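Local coordinates for galactose-binding like protein (Bacteroides thetaiotaomicron, PDB 7M1A) that is a SusE-like protein whose galactose-binding-like domain holds a calcium ion and probably takes part in glycan recognition, perhaps also in glycan breakdown, at residues S17-Y22 / L45-G50; G32-D37 / F170-F175; T59-V64 / R150-R155. All coordinates share one frame; numbering follows the deposited sequence.

How the contacts relate
Contact 3 (59-64 with 150-155) is the buried one: two antiparallel strands of one sheet, joined by regular backbone bonds, with an apolar face turned inward and a polar face from which Asp61 and Tyr153 reach Arg9 of the second subunit. Contacts 1 and 2 are only partly buried and bring loops from between strands 9-11 and 45-46 against strands 45-46 and 169-176, neighbours in the other sheet; Leu45 N lies 3.1 Å from Phe170 O where they meet. Contact 1 also touches the second subunit, through Arg18 and Asp20. It relies on a single backbone bridge and a histidine-tyrosine pair, contact 2 on calcium. Contacts 2 and 3 meet in the core, where Phe175 packs on Phe60, Leu62 and Ile154.

Contact 1 of 3, residues S17-Y22 / L45-G50; sequences SRVDSY and LHTGTG. With EDO (1,2-ethanediol), chain D; EDO (1,2-ethanediol), chain E.
Tyr22 lays one corner of its ring over the imidazole of His46: CD2 sits above the middle of that ring, 3.6 Å from His46 CD2. The two planes are inclined at 47°, an oblique pairing. His46 CG is anti to the backbone N (chi1 -163°), which sets the point from which the imidazole extends across Tyr22 CD2. Both ring nitrogens are engaged in the ring's own plane. ND1 accepts from Gly48 N at 2.8 Å, while NE2 donates to O1 of an ethanediol, probably from the crystallisation liquor. Glycine suits position 48, since a side chain would strike Ser21 OG and the preceding carbonyl. A single beta bridge, Asp20 with His46, joins the backbones. His46 N donates almost straight to Val19 O at 2.9 Å, and His46 O receives Ser21 N. At the buried end the branched Val19 meets Leu45 obliquely, CB to CB at 3.8 Å, both also resting on Phe58 of strand 56-66. Thr47 brings CG2 to within 4.0 Å of Val19 CG1, while its hydroxyl bonds to Asn167 and Ile168. A water links Arg18 O to Thr47 O. With ND1 accepting and NE2 donating, His46 is probably a neutral tautomer protonated on NE2, and the bond from Gly48 N would limit rotation of its ring.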
loop_
_atom_site.group_PDB
_atom_site.type_symbol
_atom_site.label_atom_id
_atom_site.label_comp_id
_atom_site.label_asym_id
_atom_site.label_seq_id
_atom_site.Cartn_x
_atom_site.Cartn_y
_atom_site.Cartn_z
ATOM N N SER A 17 -11.310 2.344 -1.410
ATOM C CA SER A 17 -11.648 1.381 -0.368
ATOM C C SER A 17 -10.341 0.796 0.189
ATOM O O SER A 17 -9.440 0.433 -0.559
ATOM C CB SER A 17 -12.458 0.261 -0.978
ATOM O OG SER A 17 -13.740 0.769 -1.381
ATOM N N ARG A 18 -10.297 0.622 1.511
ATOM C CA ARG A 18 -9.248 -0.192 2.087
ATOM C C ARG A 18 -9.508 -1.655 1.723
ATOM O O ARG A 18 -10.669 -2.080 1.565
ATOM C CB ARG A 18 -9.219 -0.037 3.611
ATOM C CG ARG A 18 -8.772 1.373 3.953
ATOM C CD ARG A 18 -8.525 1.551 5.411
ATOM N NE ARG A 18 -8.124 2.912 5.734
ATOM C CZ ARG A 18 -6.930 3.336 6.072
ATOM N NH1 ARG A 18 -5.871 2.550 5.917
ATOM N NH2 ARG A 18 -6.812 4.579 6.449
ATOM N N VAL A 19 -8.425 -2.422 1.516
ATOM C CA VAL A 19 -8.602 -3.789 1.004
ATOM C C VAL A 19 -7.936 -4.816 1.929
ATOM O O VAL A 19 -7.504 -5.904 1.482
ATOM C CB VAL A 19 -8.078 -3.944 -0.454
ATOM C CG1 VAL A 19 -8.832 -3.001 -1.438
ATOM C CG2 VAL A 19 -6.565 -3.609 -0.554
ATOM N N ASP A 20 -7.782 -4.448 3.212
ATOM C CA ASP A 20 -6.950 -5.215 4.151
ATOM C C ASP A 20 -7.755 -5.967 5.213
ATOM O O ASP A 20 -7.184 -6.348 6.230
ATOM C CB ASP A 20 -5.853 -4.318 4.749
ATOM C CG ASP A 20 -4.932 -3.744 3.659
ATOM O OD1 ASP A 20 -4.913 -4.145 2.497
ATOM O OD2 ASP A 20 -4.166 -2.877 4.008
ATOM N N SER A 21 -9.025 -6.270 4.915
ATOM C CA SER A 21 -9.799 -7.082 5.846
ATOM C C SER A 21 -9.292 -8.537 5.758
ATOM O O SER A 21 -8.745 -8.980 4.759
ATOM C CB SER A 21 -11.281 -6.955 5.553
ATOM O OG SER A 21 -11.723 -5.623 5.758
ATOM N N TYR A 22 -9.494 -9.305 6.836
ATOM C CA TYR A 22 -9.153 -10.733 6.845
ATOM C C TYR A 22 -7.681 -10.971 6.544
ATOM O O TYR A 22 -7.316 -11.911 5.804
ATOM C CB TYR A 22 -10.055 -11.564 5.942
ATOM C CG TYR A 22 -11.461 -11.514 6.443
ATOM C CD1 TYR A 22 -11.873 -12.360 7.456
ATOM C CD2 TYR A 22 -12.368 -10.635 5.884
ATOM C CE1 TYR A 22 -13.175 -12.314 7.915
ATOM C CE2 TYR A 22 -13.685 -10.606 6.314
ATOM C CZ TYR A 22 -14.092 -11.436 7.345
ATOM O OH TYR A 22 -15.365 -11.361 7.855
ATOM N N LEU A 45 -6.991 -9.891 -1.430
ATOM C CA LEU A 45 -7.430 -8.658 -0.846
ATOM C C LEU A 45 -8.900 -8.790 -0.505
ATOM O O LEU A 45 -9.620 -9.670 -1.043
ATOM C CB LEU A 45 -7.118 -7.430 -1.718
ATOM C CG LEU A 45 -7.890 -7.288 -3.047
ATOM C CD1 LEU A 45 -9.343 -6.832 -2.876
ATOM C CD2 LEU A 45 -7.159 -6.274 -3.951
ATOM N N HIS A 46 -9.330 -7.945 0.435
ATOM C CA HIS A 46 -10.709 -8.051 0.890
ATOM C C HIS A 46 -11.153 -6.734 1.503
ATOM O O HIS A 46 -10.486 -6.236 2.405
ATOM C CB HIS A 46 -10.776 -9.175 1.956
ATOM C CG HIS A 46 -12.149 -9.676 2.210
ATOM N ND1 HIS A 46 -13.261 -8.839 2.475
ATOM C CD2 HIS A 46 -12.575 -10.965 2.274
ATOM C CE1 HIS A 46 -14.306 -9.658 2.657
ATOM N NE2 HIS A 46 -13.902 -10.934 2.529
ATOM N N THR A 47 -12.251 -6.121 1.007
ATOM C CA THR A 47 -12.692 -4.833 1.551
ATOM C C THR A 47 -13.579 -4.952 2.781
ATOM O O THR A 47 -13.970 -3.905 3.315
ATOM C CB THR A 47 -13.490 -4.057 0.490
ATOM O OG1 THR A 47 -14.669 -4.767 0.099
ATOM C CG2 THR A 47 -12.671 -3.793 -0.765
ATOM N N GLY A 48 -13.860 -6.204 3.236
ATOM C CA GLY A 48 -14.720 -6.373 4.402
ATOM C C GLY A 48 -16.179 -6.612 3.995
ATOM O O GLY A 48 -16.509 -6.963 2.852
ATOM N N THR A 49 -17.069 -6.429 4.979
ATOM C CA THR A 49 -18.510 -6.658 4.799
ATOM C C THR A 49 -19.310 -5.479 5.310
ATOM O O THR A 49 -20.505 -5.610 5.399
ATOM C CB THR A 49 -18.948 -7.938 5.519
ATOM O OG1 THR A 49 -18.577 -7.894 6.903
ATOM C CG2 THR A 49 -18.253 -9.162 4.956
ATOM N N GLY A 50 -18.685 -4.358 5.644
ATOM C CA GLY A 50 -19.445 -3.150 5.978
ATOM C C GLY A 50 -20.206 -2.615 4.760
ATOM O O GLY A 50 -19.810 -2.808 3.600
HETATM C C1 EDO D . -7.889 -11.691 2.318
HETATM O O1 EDO D . -7.026 -12.492 3.106
HETATM C C2 EDO D . -8.665 -12.647 1.562
HETATM O O2 EDO D . -9.664 -13.146 2.424
HETATM C C1 EDO E . -16.836 -12.392 4.326
HETATM O O1 EDO E . -15.852 -12.647 3.355
HETATM C C2 EDO E . -17.296 -13.673 4.990
HETATM O O2 EDO E . -16.102 -14.329 5.184
HETATM O O HOH W 1 -13.066 -1.332 2.631
HETATM O O HOH W 2 -16.062 -8.836 7.722
#

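Contact 2 of 3, residues G32-D37 / F170-F175. With CA (calcium ion), chain F; EDO (1,2-ethanediol), chain C.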
loop_
_atom_site.group_PDB
_atom_site.type_symbol
_atom_site.label_atom_id
_atom_site.label_comp_id
_atom_site.label_asym_id
_atom_site.label_seq_id
_atom_site.Cartn_x
_atom_site.Cartn_y
_atom_site.Cartn_z
ATOM N N GLY A 32 1.543 -13.926 -7.832
ATOM C CA GLY A 32 1.724 -15.111 -8.695
ATOM C C GLY A 32 1.044 -16.357 -8.137
ATOM O O GLY A 32 1.313 -17.449 -8.696
ATOM N N ARG A 33 0.332 -16.197 -6.991
ATOM C CA ARG A 33 -0.295 -17.382 -6.413
ATOM C C ARG A 33 -1.805 -17.211 -6.483
ATOM O O ARG A 33 -2.382 -16.169 -6.166
ATOM C CB ARG A 33 0.130 -17.617 -4.938
ATOM C CG ARG A 33 1.610 -17.919 -4.859
ATOM C CD ARG A 33 1.963 -18.383 -3.449
ATOM N NE ARG A 33 2.182 -17.018 -2.775
ATOM C CZ ARG A 33 3.354 -16.291 -2.662
ATOM N NH1 ARG A 33 4.412 -16.540 -3.423
ATOM N NH2 ARG A 33 3.383 -15.237 -1.830
ATOM N N ILE A 34 -2.484 -18.292 -6.925
ATOM C CA ILE A 34 -3.926 -18.311 -6.987
ATOM C C ILE A 34 -4.347 -19.195 -5.808
ATOM O O ILE A 34 -4.129 -20.427 -5.824
ATOM C CB ILE A 34 -4.431 -18.869 -8.349
ATOM C CG1 ILE A 34 -4.072 -17.898 -9.485
ATOM C CG2 ILE A 34 -5.933 -19.135 -8.319
ATOM C CD1 ILE A 34 -4.058 -18.602 -10.830
ATOM N N SER A 35 -4.824 -18.558 -4.735
ATOM C CA SER A 35 -4.864 -19.164 -3.396
ATOM C C SER A 35 -6.283 -19.397 -2.903
ATOM O O SER A 35 -7.257 -18.835 -3.465
ATOM C CB SER A 35 -4.111 -18.327 -2.359
ATOM O OG SER A 35 -2.843 -17.984 -2.835
ATOM N N LYS A 36 -6.424 -20.216 -1.854
ATOM C CA LYS A 36 -7.689 -20.377 -1.151
ATOM C C LYS A 36 -7.491 -20.019 0.324
ATOM O O LYS A 36 -6.352 -20.012 0.805
ATOM C CB LYS A 36 -8.197 -21.813 -1.285
ATOM C CG LYS A 36 -7.270 -22.807 -0.613
ATOM C CD LYS A 36 -7.664 -24.268 -0.906
ATOM C CE LYS A 36 -6.828 -25.262 -0.126
ATOM N NZ LYS A 36 -5.434 -25.356 -0.581
ATOM N N ASP A 37 -8.593 -19.906 1.071
ATOM C CA ASP A 37 -8.472 -19.661 2.491
ATOM C C ASP A 37 -7.639 -20.773 3.126
ATOM O O ASP A 37 -7.826 -21.948 2.804
ATOM C CB ASP A 37 -9.821 -19.732 3.192
ATOM C CG ASP A 37 -10.632 -18.474 3.081
ATOM O OD1 ASP A 37 -10.096 -17.507 2.550
ATOM O OD2 ASP A 37 -11.750 -18.484 3.538
ATOM N N PHE A 170 -10.760 -11.181 -3.697
ATOM C CA PHE A 170 -10.282 -12.091 -4.726
ATOM C C PHE A 170 -8.807 -12.405 -4.455
ATOM O O PHE A 170 -8.199 -11.743 -3.567
ATOM C CB PHE A 170 -10.505 -11.619 -6.170
ATOM C CG PHE A 170 -9.710 -10.418 -6.561
ATOM C CD1 PHE A 170 -10.126 -9.130 -6.141
ATOM C CD2 PHE A 170 -8.592 -10.518 -7.361
ATOM C CE1 PHE A 170 -9.429 -7.983 -6.537
ATOM C CE2 PHE A 170 -7.882 -9.355 -7.748
ATOM C CZ PHE A 170 -8.303 -8.116 -7.301
ATOM N N THR A 171 -8.226 -13.402 -5.180
ATOM C CA THR A 171 -6.892 -13.882 -4.852
ATOM C C THR A 171 -5.803 -13.398 -5.824
ATOM O O THR A 171 -4.619 -13.310 -5.361
ATOM C CB THR A 171 -6.833 -15.411 -4.712
ATOM O OG1 THR A 171 -5.502 -15.798 -4.347
ATOM C CG2 THR A 171 -7.170 -16.162 -5.997
ATOM N N GLU A 172 -6.069 -13.175 -7.123
ATOM C CA GLU A 172 -4.984 -12.876 -8.058
ATOM C C GLU A 172 -5.587 -12.215 -9.287
ATOM O O GLU A 172 -6.723 -12.555 -9.681
ATOM C CB GLU A 172 -4.234 -14.160 -8.503
ATOM C CG GLU A 172 -2.934 -13.933 -9.272
ATOM C CD GLU A 172 -1.803 -13.278 -8.470
ATOM O OE1 GLU A 172 -1.900 -13.172 -7.233
ATOM O OE2 GLU A 172 -0.783 -12.964 -9.087
ATOM N N LEU A 173 -4.811 -11.322 -9.917
ATOM C CA LEU A 173 -5.133 -10.859 -11.259
ATOM C C LEU A 173 -3.874 -10.951 -12.094
ATOM O O LEU A 173 -2.765 -11.072 -11.543
ATOM C CB LEU A 173 -5.799 -9.466 -11.251
ATOM C CG LEU A 173 -5.164 -8.382 -10.389
ATOM C CD1 LEU A 173 -3.820 -7.992 -10.985
ATOM C CD2 LEU A 173 -6.127 -7.198 -10.316
ATOM N N THR A 174 -4.032 -10.916 -13.434
ATOM C CA THR A 174 -2.881 -10.936 -14.319
ATOM C C THR A 174 -3.198 -10.007 -15.488
ATOM O O THR A 174 -4.320 -10.023 -16.007
ATOM C CB THR A 174 -2.611 -12.355 -14.850
ATOM O OG1 THR A 174 -2.389 -13.185 -13.684
ATOM C CG2 THR A 174 -1.377 -12.433 -15.724
ATOM N N PHE A 175 -2.178 -9.250 -15.929
ATOM C CA PHE A 175 -2.262 -8.488 -17.170
ATOM C C PHE A 175 -1.221 -9.031 -18.163
ATOM O O PHE A 175 -0.115 -9.426 -17.789
ATOM C CB PHE A 175 -1.941 -7.003 -17.019
ATOM C CG PHE A 175 -2.993 -6.253 -16.254
ATOM C CD1 PHE A 175 -3.085 -6.266 -14.843
ATOM C CD2 PHE A 175 -3.970 -5.585 -16.956
ATOM C CE1 PHE A 175 -4.119 -5.594 -14.190
ATOM C CE2 PHE A 175 -5.002 -4.919 -16.284
ATOM C CZ PHE A 175 -5.094 -4.898 -14.891
HETATM CA CA CA F . -2.446 -14.036 -5.165
HETATM C C1 EDO C . -11.788 -15.175 4.253
HETATM O O1 EDO C . -11.271 -15.227 2.949
HETATM C C2 EDO C . -12.639 -14.031 4.114
HETATM O O2 EDO C . -13.670 -14.253 3.185
HETATM O O HOH W 3 -2.524 -15.320 -3.199
#
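Glu172 reaches from its strand to the loop 32-37 with both carboxylate oxygens at work. OE1 binds the calcium ion at 2.3 Å, and OE2 accepts from Gly32 N at 2.8 Å, the donor standing above the carboxylate plane. A bend at chi2 (66°) turns CD back from an extended course, and Lys5 forms a salt bridge with OE2, which would offset part of the charge. Glycine suits position 32, whose backbone has positive phi. Thr171 binds the same ion through its carbonyl O at 2.3 Å, leaving its side chain for the loop: OG1 accepts from Ser35 N at 2.9 Å and also bonds to Val43 O. Arg33 O coordinates calcium at 2.4 Å, and this cluster of metal and hydrogen bonds is the tight part. Toward solvent the contact thins. Ile34, an exposed residue, crosses Glu172 at about a right angle, CG1 lying 3.9 Å from Glu172 CB, and its CG2 meets the methyl of Thr171. A water on the metal also donates to Ser35 OG. Tyr28 O and Asn31 OD1 complete six calcium ligands. Thr171 and Glu172 form a classic beta bulge opposite Trp74, and the loop-and-strand site is consistent with the structural calcium site common in galactose-binding-like beta-sandwich domains.

Contact 3 of 3, residues T59-V64 / R150-R155; sequences TFDLGV and RVRYIR
Arg152 and Asp61 form the salt bridge of this contact. Arg152 NE donates to Asp61 OD1 at 2.8 Å, nearly straight at 172°, in the guanidinium plane and onto the syn lone pair; the second link, NH2 to OD2, is weak, and a water bridges the same two atoms. The arginine chain is extended from CG to NE, which brings NE to Asp61 OD1 on the neighbouring strand. OD1 also accepts from Gly63 N, closing an Asx turn, and OD2 makes a salt bridge with Arg9 of the second subunit. An alanine in place of Arg152 would probably leave Asp61 OD1 without its charged mate, the carboxylate then relying on Gly63 N and on Arg9 of the second subunit among the protein partners described. Farther along, Arg155 NE donates to Thr59 OG1 at 3.0 Å, and both residues also engage Asp16.

The backbone bonds are those of an antiparallel pair: Phe60 and Ile154 exchange two, each 2.9 Å between N and O, and Leu62 N adds one to Arg152 O. These strands belong to a sheet of the beta-sandwich expected of a galactose-binding-like domain, and a classic beta bulge at Arg152 and Tyr153 faces Cys96.

Apolar contacts fill the opposite face. Ile154 CB stands over the Phe60 ring, 3.9 Å from its centroid, a CH-pi contact. Ile154 CG1 meets Leu62 CG, and its CG2 lies 3.5 Å from Phe60 CZ.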
loop_
_atom_site.group_PDB
_atom_site.type_symbol
_atom_site.label_atom_id
_atom_site.label_comp_id
_atom_site.label_asym_id
_atom_site.label_seq_id
_atom_site.Cartn_x
_atom_site.Cartn_y
_atom_site.Cartn_z
ATOM N N THR A 59 -6.822 1.162 -6.458
ATOM C CA THR A 59 -5.962 1.723 -7.485
ATOM C C THR A 59 -4.569 1.094 -7.352
ATOM O O THR A 59 -4.036 0.942 -6.240
ATOM C CB THR A 59 -5.846 3.225 -7.252
ATOM O OG1 THR A 59 -7.143 3.846 -7.170
ATOM C CG2 THR A 59 -5.072 3.921 -8.349
ATOM N N PHE A 60 -3.872 0.897 -8.487
ATOM C CA PHE A 60 -2.490 0.406 -8.454
ATOM C C PHE A 60 -1.752 0.820 -9.717
ATOM O O PHE A 60 -2.339 1.360 -10.635
ATOM C CB PHE A 60 -2.405 -1.101 -8.191
ATOM C CG PHE A 60 -3.104 -1.978 -9.177
ATOM C CD1 PHE A 60 -4.475 -2.196 -9.079
ATOM C CD2 PHE A 60 -2.429 -2.620 -10.229
ATOM C CE1 PHE A 60 -5.141 -3.112 -9.925
ATOM C CE2 PHE A 60 -3.111 -3.496 -11.117
ATOM C CZ PHE A 60 -4.440 -3.742 -10.951
ATOM N N ASP A 61 -0.440 0.624 -9.716
ATOM C CA ASP A 61 0.497 1.060 -10.738
ATOM C C ASP A 61 1.086 -0.218 -11.301
ATOM O O ASP A 61 1.642 -1.056 -10.545
ATOM C CB ASP A 61 1.527 1.921 -10.022
ATOM C CG ASP A 61 2.622 2.546 -10.837
ATOM O OD1 ASP A 61 2.814 2.205 -12.014
ATOM O OD2 ASP A 61 3.262 3.483 -10.278
ATOM N N LEU A 62 1.088 -0.367 -12.630
ATOM C CA LEU A 62 1.706 -1.518 -13.305
ATOM C C LEU A 62 3.229 -1.389 -13.347
ATOM O O LEU A 62 3.908 -2.391 -13.625
ATOM C CB LEU A 62 1.184 -1.695 -14.760
ATOM C CG LEU A 62 -0.342 -1.886 -14.901
ATOM C CD1 LEU A 62 -0.773 -1.738 -16.344
ATOM C CD2 LEU A 62 -0.750 -3.261 -14.346
ATOM N N GLY A 63 3.768 -0.179 -13.091
ATOM C CA GLY A 63 5.218 -0.046 -13.106
ATOM C C GLY A 63 5.796 0.096 -14.512
ATOM O O GLY A 63 6.996 0.263 -14.647
ATOM N N VAL A 64 4.953 0.038 -15.545
ATOM C CA VAL A 64 5.373 0.186 -16.930
ATOM C C VAL A 64 4.180 0.830 -17.651
ATOM O O VAL A 64 3.045 0.699 -17.199
ATOM C CB VAL A 64 5.680 -1.198 -17.555
ATOM C CG1 VAL A 64 6.926 -1.832 -16.929
ATOM C CG2 VAL A 64 4.452 -2.119 -17.523
ATOM N N ARG A 150 -2.530 3.065 -24.391
ATOM C CA ARG A 150 -1.569 2.523 -23.433
ATOM C C ARG A 150 -1.816 3.108 -22.054
ATOM O O ARG A 150 -2.228 4.273 -21.911
ATOM C CB ARG A 150 -0.112 2.808 -23.822
ATOM C CG ARG A 150 0.293 2.150 -25.129
ATOM C CD ARG A 150 1.796 1.929 -25.258
ATOM N NE ARG A 150 2.453 3.185 -25.388
ATOM C CZ ARG A 150 3.795 3.304 -25.381
ATOM N NH1 ARG A 150 4.615 2.283 -25.180
ATOM N NH2 ARG A 150 4.330 4.497 -25.513
ATOM N N VAL A 151 -1.653 2.257 -21.022
ATOM C CA VAL A 151 -1.883 2.710 -19.644
ATOM C C VAL A 151 -0.846 2.145 -18.704
ATOM O O VAL A 151 -0.152 1.212 -19.050
ATOM C CB VAL A 151 -3.274 2.231 -19.116
ATOM C CG1 VAL A 151 -4.436 2.936 -19.849
ATOM C CG2 VAL A 151 -3.526 0.683 -19.246
ATOM N N ARG A 152 -0.566 2.941 -17.645
ATOM C CA ARG A 152 0.295 2.489 -16.601
ATOM C C ARG A 152 -0.409 2.301 -15.258
ATOM O O ARG A 152 0.032 1.451 -14.495
ATOM C CB ARG A 152 1.393 3.554 -16.409
ATOM C CG ARG A 152 2.310 3.262 -15.222
ATOM C CD ARG A 152 3.562 4.110 -15.185
ATOM N NE ARG A 152 4.224 3.793 -13.912
ATOM C CZ ARG A 152 5.388 4.313 -13.598
ATOM N NH1 ARG A 152 6.021 5.076 -14.481
ATOM N NH2 ARG A 152 5.960 4.048 -12.432
ATOM N N TYR A 153 -1.522 2.960 -15.031
ATOM C CA TYR A 153 -2.212 2.924 -13.741
ATOM C C TYR A 153 -3.570 2.292 -13.945
ATOM O O TYR A 153 -4.152 2.489 -15.021
ATOM C CB TYR A 153 -2.358 4.356 -13.211
ATOM C CG TYR A 153 -1.014 5.018 -13.152
ATOM C CD1 TYR A 153 -0.062 4.740 -12.149
ATOM C CD2 TYR A 153 -0.655 5.932 -14.146
ATOM C CE1 TYR A 153 1.157 5.414 -12.140
ATOM C CE2 TYR A 153 0.582 6.556 -14.174
ATOM C CZ TYR A 153 1.510 6.269 -13.179
ATOM O OH TYR A 153 2.743 6.898 -13.200
ATOM N N ILE A 154 -4.005 1.564 -12.945
ATOM C CA ILE A 154 -5.241 0.789 -13.074
ATOM C C ILE A 154 -6.149 1.059 -11.894
ATOM O O ILE A 154 -5.691 1.242 -10.765
ATOM C CB ILE A 154 -4.927 -0.713 -13.119
ATOM C CG1 ILE A 154 -4.084 -1.055 -14.366
ATOM C CG2 ILE A 154 -6.206 -1.572 -13.134
ATOM C CD1 ILE A 154 -4.770 -0.934 -15.690
ATOM N N ARG A 155 -7.463 1.069 -12.136
ATOM C CA ARG A 155 -8.452 1.005 -11.074
ATOM C C ARG A 155 -9.371 -0.194 -11.323
ATOM O O ARG A 155 -9.757 -0.491 -12.482
ATOM C CB ARG A 155 -9.279 2.275 -10.908
ATOM C CG ARG A 155 -8.497 3.333 -10.187
ATOM C CD ARG A 155 -9.285 4.645 -10.251
ATOM N NE ARG A 155 -9.200 5.145 -8.847
ATOM C CZ ARG A 155 -9.882 6.201 -8.447
ATOM N NH1 ARG A 155 -10.632 6.905 -9.306
ATOM N NH2 ARG A 155 -9.895 6.578 -7.171
HETATM O O HOH W 4 5.848 3.030 -9.751
#